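PDB 3NNB: alginate lyase, which probably cleaves the polysaccharide alginate by beta-elimination. Local coordinates for residues D56-W70 and K139-P153. Sequence-based numbering, arbitrary orientation. Where two conformers were deposited one is given.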
loop_
_atom_site.group_PDB
_atom_site.type_symbol
_atom_site.label_atom_id
_atom_site.label_comp_id
_atom_site.label_asym_id
_atom_site.label_seq_id
_atom_site.Cartn_x
_atom_site.Cartn_y
_atom_site.Cartn_z
ATOM N N ASP A 56 -4.121 25.393 1.246
ATOM C CA ASP A 56 -3.776 26.723 1.799
ATOM C C ASP A 56 -2.368 27.230 1.412
ATOM O O ASP A 56 -1.966 28.324 1.832
ATOM C CB ASP A 56 -3.989 26.712 3.319
ATOM C CG ASP A 56 -5.444 26.937 3.720
ATOM O OD1 ASP A 56 -6.309 27.075 2.849
ATOM O OD2 ASP A 56 -5.698 26.932 4.941
ATOM N N SER A 57 -1.628 26.456 0.606
ATOM C CA SER A 57 -0.467 26.980 -0.070
ATOM C C SER A 57 -0.826 27.872 -1.253
ATOM O O SER A 57 0.023 28.615 -1.736
ATOM C CB SER A 57 0.353 25.832 -0.630
ATOM O OG SER A 57 -0.437 25.127 -1.578
ATOM N N GLY A 58 -2.060 27.749 -1.732
ATOM C CA GLY A 58 -2.521 28.446 -2.912
ATOM C C GLY A 58 -2.051 27.829 -4.216
ATOM O O GLY A 58 -2.323 28.392 -5.284
ATOM N N ASP A 59 -1.383 26.678 -4.136
ATOM C CA ASP A 59 -0.849 25.983 -5.309
ATOM C C ASP A 59 -1.623 24.692 -5.513
ATOM O O ASP A 59 -1.541 23.772 -4.688
ATOM C CB ASP A 59 0.653 25.686 -5.094
ATOM C CG ASP A 59 1.330 25.116 -6.316
ATOM O OD1 ASP A 59 0.663 24.885 -7.357
ATOM O OD2 ASP A 59 2.572 24.938 -6.216
ATOM N N LYS A 60 -2.373 24.634 -6.615
ATOM C CA LYS A 60 -3.211 23.492 -6.969
ATOM C C LYS A 60 -2.358 22.238 -7.184
ATOM O O LYS A 60 -2.839 21.115 -7.065
ATOM C CB LYS A 60 -4.022 23.823 -8.239
ATOM C CG LYS A 60 -4.955 22.723 -8.757
ATOM C CD LYS A 60 -6.317 22.755 -8.120
ATOM C CE LYS A 60 -7.112 23.960 -8.540
ATOM N NZ LYS A 60 -8.401 24.029 -7.779
ATOM N N HIS A 61 -1.078 22.431 -7.498
ATOM C CA HIS A 61 -0.168 21.300 -7.713
ATOM C C HIS A 61 0.203 20.588 -6.409
ATOM O O HIS A 61 0.791 19.506 -6.432
ATOM C CB HIS A 61 1.103 21.746 -8.416
ATOM C CG HIS A 61 0.903 22.188 -9.819
ATOM N ND1 HIS A 61 1.086 21.331 -10.887
ATOM C CD2 HIS A 61 0.614 23.408 -10.344
ATOM C CE1 HIS A 61 0.899 22.010 -12.014
ATOM N NE2 HIS A 61 0.595 23.268 -11.715
ATOM N N ASP A 62 -0.106 21.199 -5.262
ATOM C CA ASP A 62 0.004 20.511 -4.009
ATOM C C ASP A 62 -1.140 19.520 -3.799
ATOM O O ASP A 62 -2.329 19.873 -3.851
ATOM C CB ASP A 62 0.063 21.484 -2.831
ATOM C CG ASP A 62 1.364 22.296 -2.778
ATOM O OD1 ASP A 62 2.356 21.958 -3.463
ATOM O OD2 ASP A 62 1.375 23.272 -1.990
ATOM N N TYR A 63 -0.750 18.279 -3.501
ATOM C CA TYR A 63 -1.690 17.244 -3.117
ATOM C C TYR A 63 -2.500 17.673 -1.897
ATOM O O TYR A 63 -1.945 18.182 -0.942
ATOM C CB TYR A 63 -0.965 15.914 -2.840
ATOM C CG TYR A 63 -1.869 14.778 -2.420
ATOM C CD1 TYR A 63 -2.530 13.985 -3.343
ATOM C CD2 TYR A 63 -2.040 14.509 -1.090
ATOM C CE1 TYR A 63 -3.332 12.944 -2.939
ATOM C CE2 TYR A 63 -2.859 13.459 -0.661
ATOM C CZ TYR A 63 -3.500 12.685 -1.586
ATOM O OH TYR A 63 -4.306 11.642 -1.163
HETATM N N MSE A 64 -3.798 17.442 -1.960
HETATM C CA MSE A 64 -4.687 17.744 -0.851
HETATM C C MSE A 64 -5.660 16.627 -0.726
HETATM O O MSE A 64 -6.321 16.245 -1.712
HETATM C CB MSE A 64 -5.430 19.080 -1.087
HETATM C CG MSE A 64 -6.230 19.513 0.140
HETATM SE SE MSE A 64 -7.296 21.074 -0.290
HETATM C CE MSE A 64 -8.265 21.189 1.426
ATOM N N SER A 65 -5.788 16.123 0.495
ATOM C CA SER A 65 -6.868 15.160 0.792
ATOM C C SER A 65 -7.479 15.479 2.148
ATOM O O SER A 65 -6.971 16.342 2.862
ATOM C CB SER A 65 -6.345 13.716 0.817
ATOM O OG SER A 65 -5.390 13.529 1.838
HETATM N N MSE A 66 -8.573 14.792 2.461
HETATM C CA MSE A 66 -9.293 14.951 3.731
HETATM C C MSE A 66 -9.176 13.689 4.576
HETATM O O MSE A 66 -9.255 12.574 4.044
HETATM C CB MSE A 66 -10.785 15.175 3.449
HETATM C CG MSE A 66 -11.585 15.581 4.685
HETATM SE SE MSE A 66 -13.504 15.585 4.260
HETATM C CE MSE A 66 -13.817 13.795 4.708
ATOM N N GLY A 67 -9.021 13.840 5.885
ATOM C CA GLY A 67 -9.040 12.690 6.787
ATOM C C GLY A 67 -10.330 11.894 6.552
ATOM O O GLY A 67 -11.440 12.449 6.703
ATOM N N PRO A 68 -10.229 10.613 6.163
ATOM C CA PRO A 68 -11.448 9.942 5.687
ATOM C C PRO A 68 -12.539 9.751 6.727
ATOM O O PRO A 68 -13.699 9.675 6.356
ATOM C CB PRO A 68 -10.947 8.580 5.244
ATOM C CG PRO A 68 -9.617 8.859 4.805
ATOM C CD PRO A 68 -9.038 9.859 5.749
ATOM N N TYR A 69 -12.172 9.665 8.011
ATOM C CA TYR A 69 -13.156 9.387 9.066
ATOM C C TYR A 69 -13.729 10.637 9.727
ATOM O O TYR A 69 -14.334 10.558 10.806
ATOM C CB TYR A 69 -12.546 8.484 10.116
ATOM C CG TYR A 69 -12.049 7.144 9.594
ATOM C CD1 TYR A 69 -12.696 6.437 8.583
ATOM C CD2 TYR A 69 -10.930 6.561 10.177
ATOM C CE1 TYR A 69 -12.213 5.171 8.155
ATOM C CE2 TYR A 69 -10.450 5.298 9.738
ATOM C CZ TYR A 69 -11.111 4.621 8.756
ATOM O OH TYR A 69 -10.619 3.379 8.344
ATOM N N TRP A 70 -13.516 11.797 9.099
ATOM C CA TRP A 70 -13.911 13.081 9.693
ATOM C C TRP A 70 -15.126 13.622 8.948
ATOM O O TRP A 70 -15.133 13.692 7.709
ATOM C CB TRP A 70 -12.694 14.063 9.683
ATOM C CG TRP A 70 -11.626 13.588 10.625
ATOM C CD1 TRP A 70 -10.679 12.607 10.385
ATOM C CD2 TRP A 70 -11.483 13.945 11.994
ATOM N NE1 TRP A 70 -9.922 12.405 11.511
ATOM C CE2 TRP A 70 -10.391 13.200 12.517
ATOM C CE3 TRP A 70 -12.136 14.859 12.826
ATOM C CZ2 TRP A 70 -9.951 13.346 13.849
ATOM C CZ3 TRP A 70 -11.696 15.004 14.142
ATOM C CH2 TRP A 70 -10.611 14.261 14.627
ATOM N N LYS A 139 2.104 21.245 -16.486
ATOM C CA LYS A 139 0.761 21.782 -16.354
ATOM C C LYS A 139 -0.050 21.066 -15.287
ATOM O O LYS A 139 -1.018 21.625 -14.779
ATOM C CB LYS A 139 0.010 21.748 -17.700
ATOM C CG LYS A 139 0.510 22.822 -18.692
ATOM C CD LYS A 139 -0.381 22.851 -19.943
ATOM C CE LYS A 139 0.329 23.438 -21.168
ATOM N NZ LYS A 139 -0.534 23.322 -22.409
ATOM N N THR A 140 0.284 19.811 -15.004
ATOM C CA THR A 140 -0.624 18.972 -14.214
ATOM C C THR A 140 0.051 18.222 -13.035
ATOM O O THR A 140 -0.633 17.588 -12.228
ATOM C CB THR A 140 -1.335 17.916 -15.058
ATOM O OG1 THR A 140 -0.376 17.113 -15.768
ATOM C CG2 THR A 140 -2.349 18.555 -16.018
ATOM N N LYS A 141 1.364 18.328 -12.889
ATOM C CA LYS A 141 2.046 17.421 -11.979
ATOM C C LYS A 141 1.795 17.706 -10.493
ATOM O O LYS A 141 1.549 18.834 -10.067
ATOM C CB LYS A 141 3.537 17.426 -12.202
ATOM C CG LYS A 141 4.206 18.724 -11.832
ATOM C CD LYS A 141 5.687 18.642 -12.085
ATOM C CE LYS A 141 6.368 19.959 -11.841
ATOM N NZ LYS A 141 7.753 19.887 -12.407
HETATM N N MSE A 142 1.869 16.629 -9.731
HETATM C CA MSE A 142 1.801 16.697 -8.274
HETATM C C MSE A 142 3.186 17.030 -7.714
HETATM O O MSE A 142 4.153 16.377 -8.045
HETATM C CB MSE A 142 1.303 15.385 -7.690
HETATM C CG MSE A 142 1.299 15.344 -6.184
HETATM SE SE MSE A 142 0.697 13.648 -5.468
HETATM C CE MSE A 142 1.663 13.685 -3.790
ATOM N N ASN A 143 3.273 18.048 -6.865
ATOM C CA ASN A 143 4.529 18.333 -6.150
ATOM C C ASN A 143 4.915 17.180 -5.234
ATOM O O ASN A 143 4.041 16.515 -4.666
ATOM C CB ASN A 143 4.451 19.662 -5.427
ATOM C CG ASN A 143 4.288 20.821 -6.366
ATOM O OD1 ASN A 143 4.804 20.795 -7.485
ATOM N ND2 ASN A 143 3.573 21.860 -5.915
ATOM N N PRO A 144 6.224 16.939 -5.059
ATOM C CA PRO A 144 6.647 15.758 -4.304
ATOM C C PRO A 144 6.700 15.991 -2.777
ATOM O O PRO A 144 7.771 15.968 -2.166
ATOM C CB PRO A 144 8.038 15.448 -4.888
ATOM C CG PRO A 144 8.530 16.772 -5.277
ATOM C CD PRO A 144 7.355 17.529 -5.810
ATOM N N HIS A 145 5.515 16.187 -2.196
ATOM C CA HIS A 145 5.328 16.322 -0.750
ATOM C C HIS A 145 3.860 16.143 -0.415
ATOM O O HIS A 145 3.003 16.230 -1.275
ATOM C CB HIS A 145 5.793 17.680 -0.247
ATOM C CG HIS A 145 4.940 18.817 -0.701
ATOM N ND1 HIS A 145 3.794 19.209 -0.023
ATOM C CD2 HIS A 145 5.057 19.644 -1.760
ATOM C CE1 HIS A 145 3.257 20.235 -0.648
ATOM N NE2 HIS A 145 3.992 20.510 -1.709
ATOM N N LEU A 146 3.587 15.881 0.858
ATOM C CA LEU A 146 2.226 15.705 1.345
ATOM C C LEU A 146 1.980 16.633 2.556
ATOM O O LEU A 146 1.333 16.265 3.526
ATOM C CB LEU A 146 1.960 14.217 1.680
ATOM C CG LEU A 146 1.691 13.343 0.434
ATOM C CD1 LEU A 146 3.026 12.825 -0.075
ATOM C CD2 LEU A 146 0.779 12.190 0.751
ATOM N N THR A 147 2.414 17.899 2.452
ATOM C CA THR A 147 2.127 18.884 3.478
ATOM C C THR A 147 0.633 19.037 3.738
ATOM O O THR A 147 0.228 19.301 4.890
ATOM C CB THR A 147 2.801 20.237 3.127
ATOM O OG1 THR A 147 4.199 19.991 3.016
ATOM C CG2 THR A 147 2.523 21.305 4.233
ATOM N N TYR A 148 -0.190 18.828 2.699
ATOM C CA TYR A 148 -1.639 18.995 2.828
ATOM C C TYR A 148 -2.397 17.672 2.712
ATOM O O TYR A 148 -3.545 17.653 2.332
ATOM C CB TYR A 148 -2.141 20.073 1.872
ATOM C CG TYR A 148 -1.513 21.425 2.219
ATOM C CD1 TYR A 148 -2.047 22.202 3.250
ATOM C CD2 TYR A 148 -0.365 21.877 1.585
ATOM C CE1 TYR A 148 -1.447 23.411 3.621
ATOM C CE2 TYR A 148 0.234 23.057 1.959
ATOM C CZ TYR A 148 -0.326 23.846 2.962
ATOM O OH TYR A 148 0.292 25.051 3.352
ATOM N N GLY A 149 -1.703 16.567 3.027
ATOM C CA GLY A 149 -2.340 15.252 3.117
ATOM C C GLY A 149 -3.210 15.179 4.362
ATOM O O GLY A 149 -2.758 15.496 5.463
ATOM N N GLN A 150 -4.432 14.702 4.181
ATOM C CA GLN A 150 -5.413 14.559 5.273
ATOM C C GLN A 150 -5.592 15.769 6.178
ATOM O O GLN A 150 -5.519 15.702 7.420
ATOM C CB GLN A 150 -5.193 13.273 6.068
ATOM C CG GLN A 150 -5.428 12.050 5.242
ATOM C CD GLN A 150 -5.502 10.786 6.056
ATOM O OE1 GLN A 150 -5.887 10.810 7.247
ATOM N NE2 GLN A 150 -5.143 9.658 5.428
ATOM N N THR A 151 -5.816 16.892 5.507
ATOM C CA THR A 151 -6.477 18.063 6.117
ATOM C C THR A 151 -7.816 17.669 6.689
ATOM O O THR A 151 -8.445 16.691 6.248
ATOM C CB THR A 151 -6.731 19.184 5.065
ATOM O OG1 THR A 151 -7.735 18.781 4.115
ATOM C CG2 THR A 151 -5.429 19.634 4.363
ATOM N N ILE A 152 -8.268 18.419 7.675
ATOM C CA ILE A 152 -9.552 18.165 8.300
ATOM C C ILE A 152 -10.217 19.529 8.478
ATOM O O ILE A 152 -9.655 20.414 9.105
ATOM C CB ILE A 152 -9.452 17.506 9.657
ATOM C CG1 ILE A 152 -8.704 16.171 9.615
ATOM C CG2 ILE A 152 -10.880 17.352 10.262
ATOM C CD1 ILE A 152 -8.288 15.649 11.020
ATOM N N PRO A 153 -11.418 19.703 7.921
ATOM C CA PRO A 153 -12.143 20.971 8.052
ATOM C C PRO A 153 -12.289 21.419 9.492
ATOM O O PRO A 153 -12.760 20.666 10.350
ATOM C CB PRO A 153 -13.493 20.645 7.422
ATOM C CG PRO A 153 -13.140 19.664 6.353
ATOM C CD PRO A 153 -12.153 18.771 7.063
HETATM O O HOH W 1 -0.732 27.325 4.590
HETATM O O HOH W 2 2.041 17.791 -3.316
HETATM O O HOH W 3 0.569 18.549 -0.072
#
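Two short parallel strands in a largely helical alginate lyase, 64-66 and 148-151, meet where Gly-67 N donates to Thr-151 O (2.9 Å) and Ser-65 N makes a longer bond to Tyr-148 O. Side chains reinforce this pairing at the corner where the second strand turns: Ser-65 OG accepts from Gln-150 N (2.8 Å, 164°), while Thr-151 OG1 donates to Ser-65 O. Outside the pair, Asp-167 binds Ser-65 OG, Tyr-63 OH and Gln-150 NE2. The carboxylate of Asp-62 is gripped on both oxygens. Its OD1 takes Asn-143 ND2 (2.7 Å), nearly straight at 173° and in the amide plane, and His-145 NE2 (2.8 Å), which arrives from the opposite face, well above the carboxylate plane; OD2 receives the hydroxyl of Ser-57. Thr-147 N donates to His-145 ND1 in the ring plane, fixing the ring's rotation and presenting its NE2-H to Asp-62. In the loops that lead into the strands, His-61 lays its ring edge against Lys-141, and ND1 donates in plane to a lone pair of Lys-141 O (2.7 Å). One water accepts from Tyr-63 N and donates to the carbonyls of Asn-143 and His-145. The selenomethionine Met-142 packs CE against Tyr-63 CB (3.6 Å), while its SE lies oblique to the ring, 4.8 Å from the centroid, a Met-aromatic contact beside Leu-101 of helix 98-118. At the far end Ile-152 CD1 sits over the face of the Trp-70 indole, 3.6 Å from the five-membered ring centroid, a CH-pi contact; the indole NE1 binds a citrate, probably from the crystallisation liquor.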